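PDB 3DWO: probable outer membrane protein from Pseudomonas aeruginosa, which probably acts as an outer-membrane channel that lets hydrophobic compounds such as long-chain fatty acids pass, as in other FadL-family proteins. Local coordinates for residues Ser28-Asn33 with Phe101-Ile106; Arg109-Leu114 with Ser149-Val154; Gln175-Tyr180 with Ala201-Lys206; Tyr244-His249 with Leu270-Gly275. One frame throughout, in Å; residues are numbered along the deposited sequence.

Contact 1 (Ser28-Asn33 with Phe101-Ile106); sequences SAAFNN and FLVVPI. With C8E ((hydroxyethyloxy)tri(ethyloxy)octane), chain L.
The F101 ring lies flat against the backbone of S28. CA of S28 stands 3.4 Å from the centroid of the F101 ring, just 4° off its normal, so its C-H points nearly straight into the pi cloud in a CH-pi contact. CB of S28 leans over the far rim of the ring, 3.6 Å from CE2 of F101. The ring reaches this place with CG anti to the carbonyl carbon and beside the backbone N (chi1 -63°). F31 meets the same ring in a different way: its CB arrives at the edge, near the ring plane, 4.1 Å from CE1 of F101, while its own ring turns away to make edge-to-face pairs with H233 and F215. Two residues further along each segment, the methyl of A30 packs 4.2 Å from CG2 of V103. The short helix 29-32 belongs to the N-terminal segment which, as in other FadL-type barrels, folds back inside the barrel as a hatch. Strand 93-105 is part of the surrounding wall, and F101 and V103 turn their side chains inward from it. The hatch turn is held by its own backbone: S28 O accepts from both F31 N and N32 N. Its side chains find polar partners away from the strand, OG of S28 bonding to D26 and OD1 of N32 to T7. What meets strand 93-105 is therefore C-H and methyl surface, fitted by shape and dispersion, while the turn's polar tie to the wall runs from A30 O to OG of S149 on strand 138-153.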
# COMPACT_ATOMS: atom_id res chain seq x y z
N SER A 28 -5.54 12.23 -15.64
CA SER A 28 -5.60 11.48 -14.38
C SER A 28 -6.90 11.81 -13.64
O SER A 28 -7.26 11.14 -12.67
CB SER A 28 -4.41 11.81 -13.49
OG SER A 28 -4.46 13.16 -13.06
N ALA A 29 -7.59 12.85 -14.10
CA ALA A 29 -8.84 13.26 -13.48
C ALA A 29 -9.91 12.18 -13.63
O ALA A 29 -10.86 12.12 -12.86
CB ALA A 29 -9.33 14.57 -14.11
N ALA A 30 -9.75 11.32 -14.63
CA ALA A 30 -10.70 10.25 -14.88
C ALA A 30 -10.93 9.41 -13.61
O ALA A 30 -11.99 8.81 -13.44
CB ALA A 30 -10.21 9.36 -16.01
N PHE A 31 -9.95 9.40 -12.72
CA PHE A 31 -10.08 8.63 -11.48
C PHE A 31 -10.00 9.49 -10.22
O PHE A 31 -10.88 9.43 -9.36
CB PHE A 31 -9.00 7.55 -11.42
CG PHE A 31 -8.97 6.77 -10.13
CD1 PHE A 31 -10.01 5.91 -9.80
CD2 PHE A 31 -7.92 6.92 -9.23
CE1 PHE A 31 -10.00 5.21 -8.59
CE2 PHE A 31 -7.89 6.23 -8.02
CZ PHE A 31 -8.94 5.37 -7.70
N ASN A 32 -8.95 10.29 -10.11
CA ASN A 32 -8.72 11.13 -8.95
C ASN A 32 -9.84 12.13 -8.62
O ASN A 32 -10.23 12.26 -7.45
CB ASN A 32 -7.36 11.81 -9.11
CG ASN A 32 -6.22 10.79 -9.22
OD1 ASN A 32 -6.08 9.92 -8.36
ND2 ASN A 32 -5.43 10.89 -10.28
N ASN A 33 -10.34 12.83 -9.62
CA ASN A 33 -11.46 13.75 -9.41
C ASN A 33 -12.15 13.84 -10.76
O ASN A 33 -11.82 14.71 -11.58
CB ASN A 33 -11.03 15.14 -8.95
CG ASN A 33 -12.19 15.95 -8.38
OD1 ASN A 33 -13.30 15.93 -8.93
ND2 ASN A 33 -11.95 16.67 -7.29
N PHE A 101 -4.80 6.45 -18.43
CA PHE A 101 -5.94 7.35 -18.34
C PHE A 101 -6.45 7.73 -19.73
O PHE A 101 -5.68 7.96 -20.66
CB PHE A 101 -5.56 8.63 -17.60
CG PHE A 101 -5.17 8.41 -16.16
CD1 PHE A 101 -6.11 8.02 -15.22
CD2 PHE A 101 -3.85 8.60 -15.75
CE1 PHE A 101 -5.76 7.83 -13.89
CE2 PHE A 101 -3.48 8.42 -14.42
CZ PHE A 101 -4.44 8.03 -13.49
N LEU A 102 -7.77 7.78 -19.84
CA LEU A 102 -8.40 8.15 -21.09
C LEU A 102 -9.59 9.04 -20.78
O LEU A 102 -10.44 8.69 -19.96
CB LEU A 102 -8.87 6.90 -21.85
CG LEU A 102 -9.66 7.17 -23.12
CD1 LEU A 102 -8.81 7.95 -24.11
CD2 LEU A 102 -10.12 5.86 -23.72
N VAL A 103 -9.64 10.20 -21.42
CA VAL A 103 -10.74 11.13 -21.22
C VAL A 103 -11.36 11.46 -22.57
O VAL A 103 -10.66 11.87 -23.50
CB VAL A 103 -10.27 12.43 -20.54
CG1 VAL A 103 -11.44 13.40 -20.44
CG2 VAL A 103 -9.72 12.12 -19.16
N VAL A 104 -12.67 11.27 -22.66
CA VAL A 104 -13.40 11.51 -23.90
C VAL A 104 -14.64 12.37 -23.66
O VAL A 104 -15.66 11.88 -23.18
CB VAL A 104 -13.87 10.18 -24.52
CG1 VAL A 104 -14.60 10.44 -25.82
CG2 VAL A 104 -12.69 9.26 -24.73
N PRO A 105 -14.55 13.67 -23.99
CA PRO A 105 -15.73 14.53 -23.78
C PRO A 105 -16.87 14.06 -24.70
O PRO A 105 -16.65 13.81 -25.89
CB PRO A 105 -15.21 15.92 -24.13
CG PRO A 105 -14.09 15.65 -25.10
CD PRO A 105 -13.41 14.45 -24.49
N ILE A 106 -18.06 13.93 -24.13
CA ILE A 106 -19.23 13.46 -24.88
C ILE A 106 -20.02 14.63 -25.46
O ILE A 106 -20.13 14.78 -26.67
CB ILE A 106 -20.17 12.65 -23.97
CG1 ILE A 106 -19.39 11.53 -23.29
CG2 ILE A 106 -21.31 12.07 -24.79
CD1 ILE A 106 -20.20 10.76 -22.27
C1 C8E L . -8.06 1.62 -19.22
C2 C8E L . -7.64 2.66 -20.15
C3 C8E L . -6.23 3.01 -20.08
C4 C8E L . -5.98 4.01 -21.10
C5 C8E L . -4.87 3.54 -21.97
C6 C8E L . -4.45 4.59 -22.87

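Contact 2 (Arg109-Leu114 with Ser149-Val154); sequences RFAFGL and SLSFKV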
# COMPACT_ATOMS: atom_id res chain seq x y z
N ARG A 109 -21.60 19.05 -21.92
CA ARG A 109 -22.01 18.91 -20.53
C ARG A 109 -21.49 17.60 -19.93
O ARG A 109 -21.38 17.48 -18.71
CB ARG A 109 -23.54 18.93 -20.45
CG ARG A 109 -24.16 20.13 -21.13
CD ARG A 109 -24.24 21.33 -20.20
NE ARG A 109 -25.28 21.16 -19.20
CZ ARG A 109 -25.65 22.08 -18.32
NH1 ARG A 109 -25.06 23.27 -18.31
NH2 ARG A 109 -26.62 21.82 -17.45
N PHE A 110 -21.15 16.65 -20.79
CA PHE A 110 -20.69 15.34 -20.35
C PHE A 110 -19.34 14.90 -20.90
O PHE A 110 -19.00 15.16 -22.05
CB PHE A 110 -21.72 14.28 -20.71
CG PHE A 110 -22.96 14.31 -19.86
CD1 PHE A 110 -22.95 13.77 -18.58
CD2 PHE A 110 -24.14 14.86 -20.35
CE1 PHE A 110 -24.11 13.76 -17.80
CE2 PHE A 110 -25.30 14.86 -19.58
CZ PHE A 110 -25.29 14.30 -18.30
N ALA A 111 -18.59 14.20 -20.05
CA ALA A 111 -17.28 13.66 -20.41
C ALA A 111 -17.20 12.25 -19.83
O ALA A 111 -17.80 11.96 -18.80
CB ALA A 111 -16.17 14.53 -19.84
N PHE A 112 -16.44 11.39 -20.49
CA PHE A 112 -16.28 10.00 -20.05
C PHE A 112 -14.83 9.72 -19.69
O PHE A 112 -13.92 10.16 -20.38
CB PHE A 112 -16.72 9.07 -21.18
CG PHE A 112 -16.64 7.62 -20.83
CD1 PHE A 112 -17.42 7.09 -19.80
CD2 PHE A 112 -15.81 6.77 -21.55
CE1 PHE A 112 -17.38 5.73 -19.50
CE2 PHE A 112 -15.76 5.40 -21.26
CZ PHE A 112 -16.55 4.88 -20.23
N GLY A 113 -14.62 8.99 -18.60
CA GLY A 113 -13.27 8.67 -18.16
C GLY A 113 -13.01 7.19 -17.94
O GLY A 113 -13.84 6.47 -17.38
N LEU A 114 -11.84 6.75 -18.38
CA LEU A 114 -11.42 5.35 -18.25
C LEU A 114 -10.01 5.34 -17.70
O LEU A 114 -9.19 6.19 -18.05
CB LEU A 114 -11.42 4.69 -19.63
CG LEU A 114 -12.35 3.52 -19.92
CD1 LEU A 114 -13.72 3.79 -19.35
CD2 LEU A 114 -12.41 3.29 -21.42
N SER A 149 -15.72 6.53 -15.40
CA SER A 149 -16.31 7.67 -14.73
C SER A 149 -17.03 8.62 -15.67
O SER A 149 -16.85 8.58 -16.89
CB SER A 149 -15.25 8.45 -13.95
OG SER A 149 -14.27 8.99 -14.82
N LEU A 150 -17.84 9.49 -15.08
CA LEU A 150 -18.62 10.44 -15.84
C LEU A 150 -18.61 11.80 -15.14
O LEU A 150 -18.66 11.86 -13.91
CB LEU A 150 -20.06 9.93 -15.94
CG LEU A 150 -20.87 10.25 -17.18
CD1 LEU A 150 -20.18 9.66 -18.42
CD2 LEU A 150 -22.28 9.67 -17.02
N SER A 151 -18.54 12.87 -15.92
CA SER A 151 -18.56 14.21 -15.34
C SER A 151 -19.72 15.00 -15.92
O SER A 151 -20.08 14.82 -17.08
CB SER A 151 -17.25 14.95 -15.61
OG SER A 151 -17.12 15.27 -16.98
N PHE A 152 -20.30 15.88 -15.11
CA PHE A 152 -21.41 16.71 -15.55
C PHE A 152 -21.16 18.16 -15.19
O PHE A 152 -21.01 18.50 -14.02
CB PHE A 152 -22.72 16.23 -14.91
CG PHE A 152 -23.91 17.08 -15.25
CD1 PHE A 152 -24.44 17.96 -14.31
CD2 PHE A 152 -24.49 17.01 -16.51
CE1 PHE A 152 -25.54 18.77 -14.63
CE2 PHE A 152 -25.59 17.81 -16.84
CZ PHE A 152 -26.11 18.69 -15.90
N LYS A 153 -21.12 19.02 -16.20
CA LYS A 153 -20.90 20.44 -15.97
C LYS A 153 -22.20 21.14 -15.61
O LYS A 153 -23.15 21.15 -16.40
CB LYS A 153 -20.27 21.08 -17.22
CG LYS A 153 -19.91 22.54 -17.03
CD LYS A 153 -18.73 22.96 -17.89
CE LYS A 153 -19.05 22.89 -19.37
NZ LYS A 153 -17.89 23.33 -20.20
N VAL A 154 -22.25 21.71 -14.41
CA VAL A 154 -23.44 22.42 -13.94
C VAL A 154 -23.39 23.87 -14.41
O VAL A 154 -24.38 24.40 -14.92
CB VAL A 154 -23.50 22.41 -12.40
CG1 VAL A 154 -24.76 23.13 -11.92
CG2 VAL A 154 -23.48 20.98 -11.89
O HOH W 1 -18.52 17.22 -18.20
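F110 projects from an antiparallel pair of neighbouring strands in the wall of the FadL-type barrel, on the face it shares with F112, L150 and F152. Its CB passes 4.0 Å from S151 O, and chi1 of -73° places CG anti to the carbonyl carbon of F110 itself. CD1 of F110 then skirts the same S151 O, and beyond it CE1 meets CD2 of F152. At the tip, CZ of F110 comes within 3.3 Å of CD2 of F152, which lies over one face of the F110 ring, toward its rim. The two ring planes are 48° apart, an oblique meeting. On the other flank of F152 the R109 guanidinium stands nearly perpendicular to the ring, with NH2 of R109 3.5 Å from CZ of F152. Bends at chi2 and chi3 lay one face of the R109 guanidinium under K153 O, which stands over its centre. Further along, CD1 of F112 reaches CD1 of L150, the two side chains crossing at about a right angle. Backbone bonds fix the register: G113 and S149 exchange a short pair, S151 N and K153 N donate to A111 O and R109 O, and A111 N gives a weak bond to S151 O. The opposite face carries the small residues A111, G113, S149 and S151 and looks toward the hatch, where OG of S149 bonds to A30 O. CB of A111 touches OG of S151 at 3.1 Å. Near the strand ends, a water donates to R109 O at 2.9 Å and is hydrogen-bonded to OG of S151 at 2.7 Å.

Contact 3 (Gln175-Tyr180 with Ala201-Lys206); sequences QNLDLY and ALMRVK. With C8E ((hydroxyethyloxy)tri(ethyloxy)octane), chain C; C8E ((hydroxyethyloxy)tri(ethyloxy)octane), chain D.
Two different first torsions let L177 and M203 cross obliquely on one face of the sheet: L177 has CG anti to its carbonyl carbon (chi1 -57°), while M203 has CG anti to its backbone N (chi1 163°) and then bends at both later torsions. CG of L177 thereby rests 3.6 Å from CB of M203, and the curled methionine brings CE to 3.8 Å from C1 of one C8E detergent molecule. Q175, on the same face, is extended instead, and its OE1 accepts a 2.9 Å hydrogen bond from O21 of a second C8E; R372 donates to the same oxygen. Behind these side chains four backbone bonds tie the strands, Q175 pairing with M203 and L177 with A201. The bond from L177 N to A201 O, 2.8 Å long, runs nearly along the C=O axis. Past the strand end D178 takes the N-cap position of helix 179-184, and the Y180 ring lays one face under O15 of the first detergent, 3.2 Å above its plane. The strand end and capped helix line a largely apolar groove occupied by that detergent's octyl chain, consistent with the extracellular-loop binding site for hydrophobic ligands in FadL-type barrels.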
# COMPACT_ATOMS: atom_id res chain seq x y z
N GLN A 175 4.95 -16.47 7.58
CA GLN A 175 5.45 -16.15 8.91
C GLN A 175 5.75 -17.47 9.58
O GLN A 175 5.09 -18.47 9.32
CB GLN A 175 4.35 -15.38 9.66
CG GLN A 175 4.56 -15.13 11.14
CD GLN A 175 3.43 -14.28 11.72
OE1 GLN A 175 2.43 -14.04 11.05
NE2 GLN A 175 3.59 -13.83 12.96
N ASN A 176 6.78 -17.49 10.42
CA ASN A 176 7.14 -18.71 11.12
C ASN A 176 6.21 -18.93 12.30
O ASN A 176 5.82 -17.98 12.97
CB ASN A 176 8.57 -18.63 11.65
CG ASN A 176 8.97 -19.88 12.40
OD1 ASN A 176 9.05 -20.96 11.81
ND2 ASN A 176 9.22 -19.75 13.71
N LEU A 177 5.86 -20.19 12.54
CA LEU A 177 5.02 -20.56 13.67
C LEU A 177 5.83 -21.53 14.50
O LEU A 177 6.47 -22.45 13.98
CB LEU A 177 3.73 -21.26 13.23
CG LEU A 177 2.75 -20.62 12.25
CD1 LEU A 177 1.50 -21.50 12.21
CD2 LEU A 177 2.39 -19.19 12.68
N ASP A 178 5.78 -21.34 15.81
CA ASP A 178 6.49 -22.18 16.77
C ASP A 178 5.42 -22.81 17.69
O ASP A 178 5.07 -22.23 18.73
CB ASP A 178 7.44 -21.28 17.58
CG ASP A 178 8.30 -22.05 18.53
OD1 ASP A 178 7.94 -23.20 18.87
OD2 ASP A 178 9.34 -21.50 18.96
N LEU A 179 4.91 -23.98 17.31
CA LEU A 179 3.86 -24.65 18.09
C LEU A 179 4.17 -24.87 19.58
O LEU A 179 3.28 -24.72 20.42
CB LEU A 179 3.49 -26.00 17.47
CG LEU A 179 2.92 -26.08 16.05
CD1 LEU A 179 2.04 -27.33 15.96
CD2 LEU A 179 2.09 -24.86 15.73
N TYR A 180 5.40 -25.25 19.91
CA TYR A 180 5.75 -25.45 21.31
C TYR A 180 5.65 -24.14 22.09
O TYR A 180 5.17 -24.12 23.22
CB TYR A 180 7.16 -26.01 21.44
CG TYR A 180 7.24 -27.52 21.45
CD1 TYR A 180 6.51 -28.26 22.39
CD2 TYR A 180 8.02 -28.20 20.53
CE1 TYR A 180 6.58 -29.65 22.40
CE2 TYR A 180 8.09 -29.59 20.54
CZ TYR A 180 7.37 -30.31 21.47
OH TYR A 180 7.42 -31.68 21.47
N ALA A 201 7.53 -24.10 11.55
CA ALA A 201 6.89 -24.32 10.27
C ALA A 201 6.56 -22.95 9.69
O ALA A 201 6.24 -22.01 10.42
CB ALA A 201 5.62 -25.13 10.46
N LEU A 202 6.66 -22.84 8.37
CA LEU A 202 6.35 -21.58 7.72
C LEU A 202 4.88 -21.55 7.34
O LEU A 202 4.41 -22.37 6.53
CB LEU A 202 7.20 -21.40 6.46
CG LEU A 202 6.99 -20.05 5.75
CD1 LEU A 202 7.62 -18.94 6.57
CD2 LEU A 202 7.61 -20.10 4.36
N MET A 203 4.15 -20.63 7.95
CA MET A 203 2.73 -20.45 7.67
C MET A 203 2.68 -19.59 6.40
O MET A 203 3.38 -18.59 6.31
CB MET A 203 2.07 -19.71 8.83
CG MET A 203 0.73 -19.11 8.50
SD MET A 203 -0.49 -20.36 8.17
CE MET A 203 -1.39 -20.36 9.72
N ARG A 204 1.86 -19.99 5.43
CA ARG A 204 1.74 -19.25 4.17
C ARG A 204 0.27 -19.00 3.83
O ARG A 204 -0.53 -19.93 3.77
CB ARG A 204 2.40 -20.03 3.02
CG ARG A 204 3.90 -20.26 3.22
CD ARG A 204 4.56 -20.95 2.02
NE ARG A 204 4.13 -22.33 1.86
CZ ARG A 204 4.76 -23.23 1.11
NH1 ARG A 204 5.87 -22.89 0.46
NH2 ARG A 204 4.30 -24.47 1.01
N VAL A 205 -0.07 -17.74 3.58
CA VAL A 205 -1.44 -17.38 3.25
C VAL A 205 -1.46 -16.67 1.89
O VAL A 205 -0.77 -15.67 1.69
CB VAL A 205 -2.05 -16.44 4.32
CG1 VAL A 205 -3.54 -16.25 4.07
CG2 VAL A 205 -1.81 -17.01 5.71
N LYS A 206 -2.26 -17.20 0.98
CA LYS A 206 -2.39 -16.63 -0.37
C LYS A 206 -3.87 -16.40 -0.64
O LYS A 206 -4.65 -17.34 -0.70
CB LYS A 206 -1.80 -17.61 -1.40
CG LYS A 206 -2.02 -17.18 -2.83
CD LYS A 206 -0.93 -16.24 -3.31
CE LYS A 206 0.31 -17.02 -3.72
NZ LYS A 206 0.05 -17.88 -4.92
C1 C8E C . -1.73 -19.00 13.21
C2 C8E C . -2.07 -19.53 14.52
C3 C8E C . -1.29 -20.69 14.91
C4 C8E C . -1.85 -21.19 16.15
C5 C8E C . -0.94 -22.23 16.69
C6 C8E C . -1.39 -22.67 17.98
C7 C8E C . -0.54 -23.82 18.18
C8 C8E C . -0.92 -24.45 19.45
O9 C8E C . -0.34 -25.56 20.10
C10 C8E C . -0.30 -26.81 19.45
C11 C8E C . 0.35 -27.73 20.43
O12 C8E C . 1.61 -28.22 19.96
C13 C8E C . 2.37 -28.93 20.97
C14 C8E C . 3.75 -29.62 20.78
O15 C8E C . 4.72 -29.61 19.68
C16 C8E C . 4.44 -30.67 18.76
C17 C8E C . 5.15 -32.01 19.06
O18 C8E C . 4.61 -33.29 18.67
C19 C8E C . 3.76 -33.87 19.70
C20 C8E C . 2.73 -35.02 19.44
O21 C8E C . 1.66 -35.20 20.38
C1 C8E D . 1.99 -2.29 10.33
C2 C8E D . 1.83 -3.58 9.68
C3 C8E D . 0.53 -3.80 9.05
C4 C8E D . 0.60 -5.09 8.38
C5 C8E D . -0.46 -5.14 7.34
C6 C8E D . -0.16 -6.17 6.36
C7 C8E D . -1.48 -6.41 5.83
C8 C8E D . -1.39 -6.61 4.36
O9 C8E D . -1.96 -7.68 3.61
C10 C8E D . -1.56 -9.01 3.90
C11 C8E D . -2.33 -9.87 2.95
O12 C8E D . -3.51 -10.39 3.59
C13 C8E D . -3.54 -11.83 3.82
C14 C8E D . -2.92 -12.57 5.04
O15 C8E D . -3.48 -13.55 5.97
C16 C8E D . -4.07 -12.93 7.13
C17 C8E D . -3.11 -12.74 8.32
O18 C8E D . -1.85 -13.43 8.44
C19 C8E D . -1.95 -14.69 9.15
C20 C8E D . -1.11 -15.03 10.44
O21 C8E D . 0.14 -15.73 10.29

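Contact 4 (Tyr244-His249 with Leu270-Gly275); sequences YNLYDH and LDLRMG. With C8E ((hydroxyethyloxy)tri(ethyloxy)octane), chain C.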
# COMPACT_ATOMS: atom_id res chain seq x y z
N TYR A 244 -4.33 -21.38 2.99
CA TYR A 244 -3.17 -21.23 3.85
C TYR A 244 -2.63 -22.64 3.98
O TYR A 244 -3.37 -23.61 3.90
CB TYR A 244 -3.54 -20.67 5.24
CG TYR A 244 -4.08 -21.68 6.25
CD1 TYR A 244 -3.25 -22.63 6.84
CD2 TYR A 244 -5.43 -21.68 6.60
CE1 TYR A 244 -3.75 -23.55 7.77
CE2 TYR A 244 -5.95 -22.60 7.53
CZ TYR A 244 -5.10 -23.53 8.10
OH TYR A 244 -5.60 -24.43 9.01
N ASN A 245 -1.32 -22.76 4.16
CA ASN A 245 -0.70 -24.05 4.33
C ASN A 245 0.52 -23.82 5.21
O ASN A 245 1.03 -22.70 5.30
CB ASN A 245 -0.31 -24.66 2.98
CG ASN A 245 0.92 -24.03 2.37
OD1 ASN A 245 2.04 -24.29 2.80
ND2 ASN A 245 0.72 -23.19 1.37
N LEU A 246 0.96 -24.88 5.88
CA LEU A 246 2.11 -24.78 6.75
C LEU A 246 3.21 -25.63 6.15
O LEU A 246 3.00 -26.81 5.89
CB LEU A 246 1.78 -25.29 8.15
CG LEU A 246 0.73 -24.56 8.99
CD1 LEU A 246 -0.57 -24.45 8.23
CD2 LEU A 246 0.51 -25.33 10.28
N TYR A 247 4.37 -25.03 5.91
CA TYR A 247 5.50 -25.77 5.38
C TYR A 247 6.41 -26.08 6.56
O TYR A 247 7.22 -25.25 6.95
CB TYR A 247 6.26 -24.96 4.34
CG TYR A 247 7.66 -25.48 4.10
CD1 TYR A 247 7.90 -26.84 3.96
CD2 TYR A 247 8.75 -24.61 4.09
CE1 TYR A 247 9.20 -27.34 3.81
CE2 TYR A 247 10.06 -25.09 3.94
CZ TYR A 247 10.27 -26.46 3.81
OH TYR A 247 11.56 -26.95 3.72
N ASP A 248 6.26 -27.28 7.12
CA ASP A 248 7.06 -27.68 8.27
C ASP A 248 8.47 -28.14 7.90
O ASP A 248 8.66 -28.83 6.90
CB ASP A 248 6.36 -28.81 9.04
CG ASP A 248 6.12 -30.04 8.18
OD1 ASP A 248 6.50 -31.15 8.61
OD2 ASP A 248 5.54 -29.90 7.08
N HIS A 249 9.44 -27.74 8.71
CA HIS A 249 10.85 -28.12 8.53
C HIS A 249 11.27 -28.30 9.98
O HIS A 249 12.22 -27.69 10.49
CB HIS A 249 11.63 -27.00 7.83
CG HIS A 249 11.29 -25.62 8.29
ND1 HIS A 249 12.11 -24.89 9.13
CD2 HIS A 249 10.23 -24.82 8.02
CE1 HIS A 249 11.58 -23.70 9.34
NE2 HIS A 249 10.43 -23.63 8.67
N LEU A 270 -9.99 -23.47 18.22
CA LEU A 270 -9.05 -23.36 17.12
C LEU A 270 -9.03 -24.65 16.31
O LEU A 270 -8.90 -25.75 16.85
CB LEU A 270 -7.63 -23.07 17.65
CG LEU A 270 -6.49 -23.12 16.62
CD1 LEU A 270 -6.74 -22.09 15.52
CD2 LEU A 270 -5.16 -22.84 17.31
N ASP A 271 -9.18 -24.51 14.99
CA ASP A 271 -9.13 -25.66 14.10
C ASP A 271 -8.00 -25.47 13.10
O ASP A 271 -8.23 -25.06 11.95
CB ASP A 271 -10.46 -25.83 13.35
CG ASP A 271 -10.34 -26.82 12.19
OD1 ASP A 271 -9.87 -27.96 12.42
OD2 ASP A 271 -10.72 -26.45 11.06
N LEU A 272 -6.78 -25.75 13.53
CA LEU A 272 -5.62 -25.60 12.67
C LEU A 272 -5.26 -26.91 11.96
O LEU A 272 -5.25 -27.98 12.57
CB LEU A 272 -4.43 -25.10 13.49
CG LEU A 272 -3.15 -24.82 12.70
CD1 LEU A 272 -3.38 -23.62 11.78
CD2 LEU A 272 -1.99 -24.56 13.65
N ARG A 273 -4.96 -26.81 10.67
CA ARG A 273 -4.60 -27.98 9.87
C ARG A 273 -3.32 -27.69 9.10
O ARG A 273 -2.78 -26.58 9.18
CB ARG A 273 -5.74 -28.30 8.90
CG ARG A 273 -7.09 -28.49 9.58
CD ARG A 273 -8.21 -28.59 8.55
NE ARG A 273 -9.52 -28.70 9.18
CZ ARG A 273 -10.67 -28.74 8.51
NH1 ARG A 273 -10.67 -28.67 7.18
NH2 ARG A 273 -11.82 -28.85 9.16
N MET A 274 -2.82 -28.68 8.35
CA MET A 274 -1.60 -28.47 7.59
C MET A 274 -1.89 -27.59 6.38
O MET A 274 -0.98 -27.05 5.76
CB MET A 274 -1.00 -29.82 7.15
CG MET A 274 -0.37 -30.61 8.28
SD MET A 274 0.85 -29.64 9.23
CE MET A 274 2.27 -29.72 8.13
N GLY A 275 -3.17 -27.46 6.05
CA GLY A 275 -3.59 -26.64 4.93
C GLY A 275 -5.11 -26.60 4.85
O GLY A 275 -5.77 -27.57 5.20
C1 C8E C . -1.73 -19.00 13.21
C2 C8E C . -2.07 -19.53 14.52
C3 C8E C . -1.29 -20.69 14.91
C4 C8E C . -1.85 -21.19 16.15
C5 C8E C . -0.94 -22.23 16.69
C6 C8E C . -1.39 -22.67 17.98
C7 C8E C . -0.54 -23.82 18.18
C8 C8E C . -0.92 -24.45 19.45
O9 C8E C . -0.34 -25.56 20.10
C10 C8E C . -0.30 -26.81 19.45
C11 C8E C . 0.35 -27.73 20.43
O12 C8E C . 1.61 -28.22 19.96
C13 C8E C . 2.37 -28.93 20.97
C14 C8E C . 3.75 -29.62 20.78
O15 C8E C . 4.72 -29.61 19.68
C16 C8E C . 4.44 -30.67 18.76
C17 C8E C . 5.15 -32.01 19.06
O18 C8E C . 4.61 -33.29 18.67
C19 C8E C . 3.76 -33.87 19.70
C20 C8E C . 2.73 -35.02 19.44
O21 C8E C . 1.66 -35.20 20.38
O HOH W 2 -8.38 -24.63 8.93
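OH of Y244 is the best-held polar atom, gripped by two hydrogen bonds. R273 N donates to it at 3.0 Å along a fairly straight path (158°), and a water sits 2.8 Å from the same OH of Y244. That water also donates to D271 O, so the phenol oxygen is tied to the segment 270-275 both directly and through a bridge. In this FadL-type barrel the partners are the end of strand 226-248 and the chain that returns through helices 253-259 and 262-266 to begin strand 275-281. The two pieces meet steeply, with one antiparallel non-hydrogen-bonded bridge between N245 and G275. Beside it L246 N donates to M274 O at 2.9 Å, approaching from above the carbonyl plane. The Y244 ring, its CG in the crowded position between N and carbonyl carbon (chi1 81°), offers its edge to R273 O, and CD1 of L246 lies at that edge too. L272 turns its two methyls to different tasks: CD1 packs 4.0 Å from CE1 of Y244, while CD2 lies at the same distance from C5 of a bound C8E molecule. L270 touches the octyl chain as well, so this return segment lines part of the detergent groove. R273 stretches away from the strand, and its NE forms a salt bridge with D271 OD2. At the other end M274, bent at chi2 and chi3, swings back across D248 at about a right angle and sets its CE 3.4 Å from OD2 of D248.

In the fold
The four contacts fall into two touching pairs on opposite sides of the chain's centre, contacts 1 and 3 about 44 Å apart between centres. Contact 1, a buried one, presses the hatch on the wall through apolar surface, whereas contact 2, partly buried, is the wall itself, knitted by backbone bonds with aromatics on the face turned away from the hatch, probably toward lipid. They join where A30 O meets OG of S149, and strands 93-105 and 110-125 run side by side. Contacts 3 and 4 share the neighbouring strands 201-220 and 226-248 and one C8E molecule. Contact 3 is the more buried, a regular strand pair; contact 4, with a single bridge, adds to one backbone bond a tyrosine hydroxyl, a water and apolar packing.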